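Local coordinates for galactose-binding-like protein (Bacteroides thetaiotaomicron, PDB 7M1B) that is of uncertain function but, as a SusE-like galactose-binding-domain protein, probably binds sugars and may help to degrade glycans, at residues Val256-Asp261 and Ile355-Leu360. Residues are numbered along the deposited sequence; the frame is centred on the assembly and turned at random.
Sequences VWFTFD and IRFKIL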
# COMPACT_ATOMS: atom_id res chain seq x y z
N VAL A 256 -17.41 1.08 -1.56
CA VAL A 256 -17.71 0.32 -0.36
C VAL A 256 -16.40 -0.13 0.26
O VAL A 256 -15.38 -0.04 -0.40
CB VAL A 256 -18.57 -0.91 -0.70
CG1 VAL A 256 -19.94 -0.49 -1.30
CG2 VAL A 256 -17.86 -1.91 -1.62
N TRP A 257 -16.41 -0.71 1.48
CA TRP A 257 -15.11 -1.02 2.08
C TRP A 257 -15.30 -2.20 3.07
O TRP A 257 -16.37 -2.38 3.70
CB TRP A 257 -14.51 0.22 2.80
CG TRP A 257 -15.50 0.94 3.69
CD1 TRP A 257 -15.81 0.68 4.99
CD2 TRP A 257 -16.26 2.09 3.31
NE1 TRP A 257 -16.77 1.55 5.46
CE2 TRP A 257 -17.03 2.46 4.44
CE3 TRP A 257 -16.37 2.82 2.10
CZ2 TRP A 257 -17.94 3.54 4.40
CZ3 TRP A 257 -17.26 3.90 2.08
CH2 TRP A 257 -18.01 4.27 3.22
N PHE A 258 -14.18 -2.88 3.34
CA PHE A 258 -14.10 -3.83 4.43
C PHE A 258 -12.81 -3.56 5.22
O PHE A 258 -11.93 -2.85 4.75
CB PHE A 258 -14.20 -5.31 4.01
CG PHE A 258 -13.13 -5.76 3.03
CD1 PHE A 258 -11.82 -5.88 3.42
CD2 PHE A 258 -13.43 -6.06 1.71
CE1 PHE A 258 -10.84 -6.30 2.52
CE2 PHE A 258 -12.47 -6.50 0.82
CZ PHE A 258 -11.15 -6.59 1.21
N THR A 259 -12.79 -4.09 6.45
CA THR A 259 -11.79 -3.75 7.46
C THR A 259 -11.23 -5.01 8.07
O THR A 259 -11.99 -5.91 8.47
CB THR A 259 -12.34 -2.88 8.62
OG1 THR A 259 -13.12 -1.82 8.05
CG2 THR A 259 -11.24 -2.35 9.51
N PHE A 260 -9.88 -5.07 8.18
CA PHE A 260 -9.33 -6.20 8.93
C PHE A 260 -8.16 -5.73 9.81
O PHE A 260 -7.71 -4.58 9.70
CB PHE A 260 -8.85 -7.33 8.00
CG PHE A 260 -7.86 -6.99 6.92
CD1 PHE A 260 -6.51 -7.05 7.22
CD2 PHE A 260 -8.27 -6.56 5.66
CE1 PHE A 260 -5.58 -6.82 6.19
CE2 PHE A 260 -7.34 -6.29 4.66
CZ PHE A 260 -5.98 -6.43 4.92
N ASP A 261 -7.78 -6.58 10.74
CA ASP A 261 -6.69 -6.30 11.68
C ASP A 261 -5.51 -7.17 11.23
O ASP A 261 -5.60 -8.42 11.29
CB ASP A 261 -7.20 -6.60 13.10
CG ASP A 261 -6.22 -6.38 14.23
OD1 ASP A 261 -5.12 -5.92 13.91
OD2 ASP A 261 -6.53 -6.78 15.40
N ILE A 355 -6.45 -2.23 8.62
CA ILE A 355 -6.41 -1.99 7.18
C ILE A 355 -7.84 -1.94 6.64
O ILE A 355 -8.63 -2.80 6.95
CB ILE A 355 -5.57 -3.07 6.43
CG1 ILE A 355 -4.12 -3.20 6.93
CG2 ILE A 355 -5.61 -2.89 4.93
CD1 ILE A 355 -3.34 -1.93 6.67
N ARG A 356 -8.08 -1.01 5.70
CA ARG A 356 -9.32 -1.04 4.93
C ARG A 356 -9.01 -1.10 3.44
O ARG A 356 -8.07 -0.43 2.95
CB ARG A 356 -10.14 0.21 5.19
CG ARG A 356 -11.06 0.09 6.41
CD ARG A 356 -11.78 1.37 6.73
NE ARG A 356 -12.97 0.97 7.47
CZ ARG A 356 -13.95 1.81 7.79
NH1 ARG A 356 -13.78 3.15 7.62
NH2 ARG A 356 -15.06 1.42 8.36
N PHE A 357 -9.83 -1.87 2.71
CA PHE A 357 -9.89 -1.79 1.26
C PHE A 357 -11.16 -1.05 0.90
O PHE A 357 -12.25 -1.43 1.26
CB PHE A 357 -9.93 -3.21 0.66
CG PHE A 357 -8.57 -3.81 0.47
CD1 PHE A 357 -7.69 -3.88 1.53
CD2 PHE A 357 -8.23 -4.47 -0.70
CE1 PHE A 357 -6.41 -4.42 1.37
CE2 PHE A 357 -6.95 -4.99 -0.91
CZ PHE A 357 -6.06 -5.00 0.16
N LYS A 358 -10.96 0.16 0.30
CA LYS A 358 -12.06 0.96 -0.19
C LYS A 358 -12.20 0.65 -1.67
O LYS A 358 -11.35 1.05 -2.50
CB LYS A 358 -11.76 2.45 0.03
CG LYS A 358 -12.91 3.37 -0.37
CD LYS A 358 -12.52 4.88 -0.13
CE LYS A 358 -13.80 5.87 -0.05
NZ LYS A 358 -13.39 7.30 0.36
N ILE A 359 -13.26 -0.10 -2.00
CA ILE A 359 -13.40 -0.62 -3.36
C ILE A 359 -14.13 0.46 -4.17
O ILE A 359 -15.27 0.81 -3.82
CB ILE A 359 -14.17 -1.96 -3.38
CG1 ILE A 359 -13.58 -3.01 -2.42
CG2 ILE A 359 -14.27 -2.47 -4.83
CD1 ILE A 359 -12.13 -3.30 -2.71
N LEU A 360 -13.52 0.89 -5.28
CA LEU A 360 -14.12 1.91 -6.14
C LEU A 360 -14.90 1.26 -7.29
O LEU A 360 -15.96 1.75 -7.72
CB LEU A 360 -12.98 2.79 -6.69
CG LEU A 360 -12.01 3.42 -5.67
CD1 LEU A 360 -11.00 4.32 -6.39
CD2 LEU A 360 -12.73 4.22 -4.63
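R356 and T259 face each other as a non-hydrogen-bonded pair of antiparallel strands, and the arginine NE donates to T259 OG1 at 2.9 Å, nearly straight at 172° and in the guanidinium plane. An extended chain from CG to NE carries the group across to the neighbouring strand. There the CD1-NE1 side of the W257 indole leans over one guanidinium face, toward its rim: W257 CD1 lies 3.5 Å from R356 CZ, with the planes 51° apart. W257 NE1 and R356 NH2, both donors, do not bond to each other; the indole N-H goes to N217, and R356 NH2 forms a salt bridge with D218, whose other carboxylate oxygen hydrogen-bonds T259 OG1. One aspartate thus joins both partners of the pair, and its charge would be expected to steady the buried arginine, which W307 also meets through a cation-pi contact.

Six backbone hydrogen bonds join the strands, two for each of the pairs V256-I359, F258-F357 and F260-I355; that from I359 N to V256 O is the shortest, at 2.7 Å. This ladder zips strands 256-274 and 352-362 together within the large antiparallel sheet of the galactose-binding-like domain, a beta-sandwich fold. Because side chains along a beta strand point alternately to its two faces, one strand pair can carry a polar network (W257, T259, R356, K358) on one face and an apolar layer on the other.

On the apolar face, F258 and F260 each place CG between backbone N and carbonyl carbon, which turns their rings over the partner strand. F357 CB sits over the F258 ring, 4.0 Å from its centroid, in a CH-pi contact, while the two rings, though nearly parallel, are too far displaced to stack face on face. I355 CB makes the same kind of CH-pi contact over a face of the F260 ring, 3.9 Å from its centroid. F260 CE2 also reaches F357 CE1 at 3.9 Å, and L374 of strand 370-380 touches both of these phenylalanines.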